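Local coordinates for protein 4-oxalocrotonate decarboxylase NahK (Pseudomonas putida, PDB 5D2G) that catalyses the metal-dependent decarboxylation of (3E)-2-oxohex-3-enedioate to 2-oxopent-4-enoate and carbon dioxide in the breakdown of aromatic hydrocarbons, at residues P125-E130 and V160-S165. The protein carries 1 engineered substitution. Numbering follows the deposited sequence.
Sequences PKIEAE and VEVIDS. With MG (magnesium ion), chain B.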
ATOM      1  N   PRO A 125       0.236   3.568 -13.809  1.00 13.68           N
ATOM      2  CA  PRO A 125      -0.552   3.165 -12.638  1.00 14.44           C
ATOM      3  C   PRO A 125      -1.312   1.853 -12.840  1.00 12.42           C
ATOM      4  O   PRO A 125      -1.667   1.463 -13.963  1.00  9.81           O
ATOM      5  CB  PRO A 125      -1.539   4.319 -12.465  1.00  8.48           C
ATOM      6  CG  PRO A 125      -1.730   4.859 -13.901  1.00  9.07           C
ATOM      7  CD  PRO A 125      -0.381   4.679 -14.566  1.00 10.32           C
ATOM      8  N   LYS A 126      -1.535   1.175 -11.722  1.00 10.50           N
ATOM      9  CA  LYS A 126      -2.339  -0.025 -11.673  1.00 12.87           C
ATOM     10  C   LYS A 126      -3.213   0.113 -10.453  1.00 12.18           C
ATOM     11  O   LYS A 126      -2.864   0.830  -9.508  1.00  8.84           O
ATOM     12  CB  LYS A 126      -1.447  -1.255 -11.494  1.00 12.08           C
ATOM     13  CG  LYS A 126      -0.476  -1.483 -12.642  1.00 14.67           C
ATOM     14  CD  LYS A 126       0.294  -2.793 -12.451  1.00 17.89           C
ATOM     15  CE  LYS A 126       1.259  -3.040 -13.603  1.00 24.66           C
ATOM     16  NZ  LYS A 126       1.844  -4.410 -13.558  1.00 28.39           N
ATOM     17  N   ILE A 127      -4.347  -0.570 -10.455  1.00 11.91           N
ATOM     18  CA  ILE A 127      -5.218  -0.525  -9.290  1.00  9.26           C
ATOM     19  C   ILE A 127      -5.317  -1.922  -8.700  1.00 11.94           C
ATOM     20  O   ILE A 127      -5.109  -2.919  -9.396  1.00 11.54           O
ATOM     21  CB  ILE A 127      -6.622   0.011  -9.643  1.00  9.75           C
ATOM     22  CG1 ILE A 127      -7.259  -0.817 -10.755  1.00 10.72           C
ATOM     23  CG2 ILE A 127      -6.537   1.472 -10.096  1.00  9.51           C
ATOM     24  CD1 ILE A 127      -8.769  -0.686 -10.786  1.00 18.06           C
ATOM     25  N   GLU A 128      -5.616  -1.990  -7.411  1.00  9.24           N
ATOM     26  CA  GLU A 128      -5.823  -3.262  -6.758  1.00 12.90           C
ATOM     27  C   GLU A 128      -6.901  -3.022  -5.703  1.00 11.47           C
ATOM     28  O   GLU A 128      -6.918  -1.963  -5.058  1.00 10.62           O
ATOM     29  CB  GLU A 128      -4.512  -3.763  -6.131  1.00 14.96           C
ATOM     30  CG  GLU A 128      -3.838  -2.775  -5.214  1.00 17.64           C
ATOM     31  CD  GLU A 128      -2.465  -3.242  -4.699  1.00 18.85           C
ATOM     32  OE1 GLU A 128      -2.025  -4.380  -5.002  1.00 22.45           O
ATOM     33  OE2 GLU A 128      -1.829  -2.447  -3.982  1.00 15.35           O
ATOM     34  N   ALA A 129      -7.822  -3.974  -5.562  1.00 12.10           N
ATOM     35  CA  ALA A 129      -8.899  -3.856  -4.577  1.00 12.59           C
ATOM     36  C   ALA A 129      -8.392  -4.288  -3.209  1.00 13.46           C
ATOM     37  O   ALA A 129      -7.731  -5.324  -3.084  1.00 10.29           O
ATOM     38  CB  ALA A 129     -10.055  -4.700  -4.972  1.00 12.64           C
ATOM     39  N   GLU A 130      -8.705  -3.501  -2.185  1.00  9.89           N
ATOM     40  CA  GLU A 130      -8.252  -3.806  -0.838  1.00  9.58           C
ATOM     41  C   GLU A 130      -9.329  -3.526   0.191  1.00 12.14           C
ATOM     42  O   GLU A 130     -10.361  -2.895  -0.098  1.00 11.38           O
ATOM     43  CB  GLU A 130      -6.995  -2.999  -0.480  1.00  8.69           C
ATOM     44  CG  GLU A 130      -5.935  -2.958  -1.593  1.00 11.25           C
ATOM     45  CD  GLU A 130      -4.563  -2.543  -1.110  1.00 10.86           C
ATOM     46  OE1 GLU A 130      -3.726  -2.232  -1.985  1.00  8.18           O
ATOM     47  OE2 GLU A 130      -4.307  -2.549   0.118  1.00 12.32           O
ATOM     48  N   VAL A 160      -9.608   1.049  -2.932  1.00 12.44           N
ATOM     49  CA  VAL A 160      -8.820   0.639  -4.079  1.00  9.18           C
ATOM     50  C   VAL A 160      -7.530   1.433  -4.035  1.00  9.08           C
ATOM     51  O   VAL A 160      -7.574   2.656  -3.885  1.00 12.71           O
ATOM     52  CB  VAL A 160      -9.570   0.950  -5.386  1.00  9.77           C
ATOM     53  CG1 VAL A 160      -8.650   0.791  -6.589  1.00  9.57           C
ATOM     54  CG2 VAL A 160     -10.810   0.068  -5.498  1.00 10.71           C
ATOM     55  N   GLU A 161      -6.382   0.757  -4.134  1.00  8.00           N
ATOM     56  CA  GLU A 161      -5.130   1.494  -4.224  1.00 10.47           C
ATOM     57  C   GLU A 161      -4.775   1.701  -5.678  1.00  8.70           C
ATOM     58  O   GLU A 161      -4.981   0.816  -6.506  1.00 10.28           O
ATOM     59  CB  GLU A 161      -3.966   0.770  -3.543  1.00  9.29           C
ATOM     60  CG  GLU A 161      -2.796   1.729  -3.300  1.00  8.31           C
ATOM     61  CD  GLU A 161      -1.630   1.118  -2.550  1.00 10.36           C
ATOM     62  OE1 GLU A 161      -1.587  -0.121  -2.373  1.00 11.22           O
ATOM     63  OE2 GLU A 161      -0.750   1.904  -2.138  1.00  7.13           O
ATOM     64  N   VAL A 162      -4.244   2.874  -5.995  1.00  8.96           N
ATOM     65  CA  VAL A 162      -3.593   3.038  -7.277  1.00 10.22           C
ATOM     66  C   VAL A 162      -2.123   2.963  -6.944  1.00  9.40           C
ATOM     67  O   VAL A 162      -1.615   3.794  -6.168  1.00  8.11           O
ATOM     68  CB  VAL A 162      -3.876   4.395  -7.908  1.00 11.62           C
ATOM     69  CG1 VAL A 162      -3.211   4.457  -9.277  1.00  7.67           C
ATOM     70  CG2 VAL A 162      -5.389   4.623  -8.030  1.00  9.26           C
ATOM     71  N   ILE A 163      -1.440   1.959  -7.483  1.00  8.34           N
ATOM     72  CA  ILE A 163      -0.007   1.854  -7.232  1.00  8.81           C
ATOM     73  C   ILE A 163       0.705   2.251  -8.506  1.00  7.67           C
ATOM     74  O   ILE A 163       0.162   2.116  -9.596  1.00 10.01           O
ATOM     75  CB  ILE A 163       0.428   0.444  -6.794  1.00  7.00           C
ATOM     76  CG1 ILE A 163       0.018  -0.601  -7.830  1.00  7.65           C
ATOM     77  CG2 ILE A 163      -0.151   0.090  -5.423  1.00  8.57           C
ATOM     78  CD1 ILE A 163       0.469  -2.029  -7.447  1.00  7.98           C
ATOM     79  N   ASP A 164       1.921   2.764  -8.363  1.00  6.92           N
ATOM     80  CA  ASP A 164       2.636   3.255  -9.520  1.00  8.66           C
ATOM     81  C   ASP A 164       4.094   3.200  -9.155  1.00 10.57           C
ATOM     82  O   ASP A 164       4.619   4.119  -8.534  1.00 13.62           O
ATOM     83  CB  ASP A 164       2.185   4.690  -9.807  1.00  7.13           C
ATOM     84  CG  ASP A 164       2.712   5.230 -11.105  1.00  7.82           C
ATOM     85  OD1 ASP A 164       3.040   4.437 -12.014  1.00  9.17           O
ATOM     86  OD2 ASP A 164       2.786   6.478 -11.206  1.00  7.51           O
ATOM     87  N   SER A 165       4.748   2.098  -9.507  1.00  7.63           N
ATOM     88  CA  SER A 165       6.173   2.008  -9.271  1.00  8.50           C
ATOM     89  C   SER A 165       6.843   3.109 -10.057  1.00 11.95           C
ATOM     90  O   SER A 165       6.534   3.316 -11.233  1.00  9.67           O
ATOM     91  CB  SER A 165       6.723   0.672  -9.747  1.00 10.84           C
ATOM     92  OG  SER A 165       8.111   0.624  -9.453  1.00  8.75           O
TER
HETATM   93 MG    MG B 301      -1.829  -2.011  -2.073  1.00  9.15          MG
HETATM   94  O   HOH W   1      -1.727  -1.828  -0.055  1.00  6.22           O
HETATM   95  O   HOH W   2       0.055  -2.372  -2.075  1.00 17.86           O
HETATM   96  O   HOH W   3      -1.462  -4.110  -1.946  1.00 14.31           O
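E128 and E161 form a hydrogen-bonded pair across two antiparallel strands and turn their carboxylates, planes 29° apart, toward the same magnesium ion. E128 OE2 binds the magnesium at 2.0 Å; with chi1 at 53° and the rest of the chain straight, its carboxylate stands up from the sheet beside that of E161. E161 supplies OE1, and E130, two residues farther along the same strand as E128, adds its own OE1 with a carboxylate plane 72° from that of E161. Three monodentate carboxylates thus converge, and the metal explains how E128 OE2 and E161 OE1 can lie 2.8 Å apart. Two of the second oxygens are held as well: E161 OE2 forms a salt bridge with K83, a 2-oxoglutarate-binding residue, while E130 OE2 accepts bonds from G254 N and water 1.

Beneath this polar face, reciprocal backbone bonds join K126 to I163 and E128 to E161. The reverse face is tightly packed: I127 CB meets V160 CG1 at 3.7 Å, P125 CB touches V162 CG1 at 3.6 Å, and strands 267-272 and 276-282 close over I127 and V160. The metal side is more open to solvent: K126 is exposed, E128 and I163 partly so, and three waters complete the six-coordinate shell, although I163 CG2 flanks E128 OE2 closely at 3.4 Å. A sheet with an apolar back and a three-carboxylate magnesium site on its front is characteristic of the fumarylacetoacetate hydrolase fold.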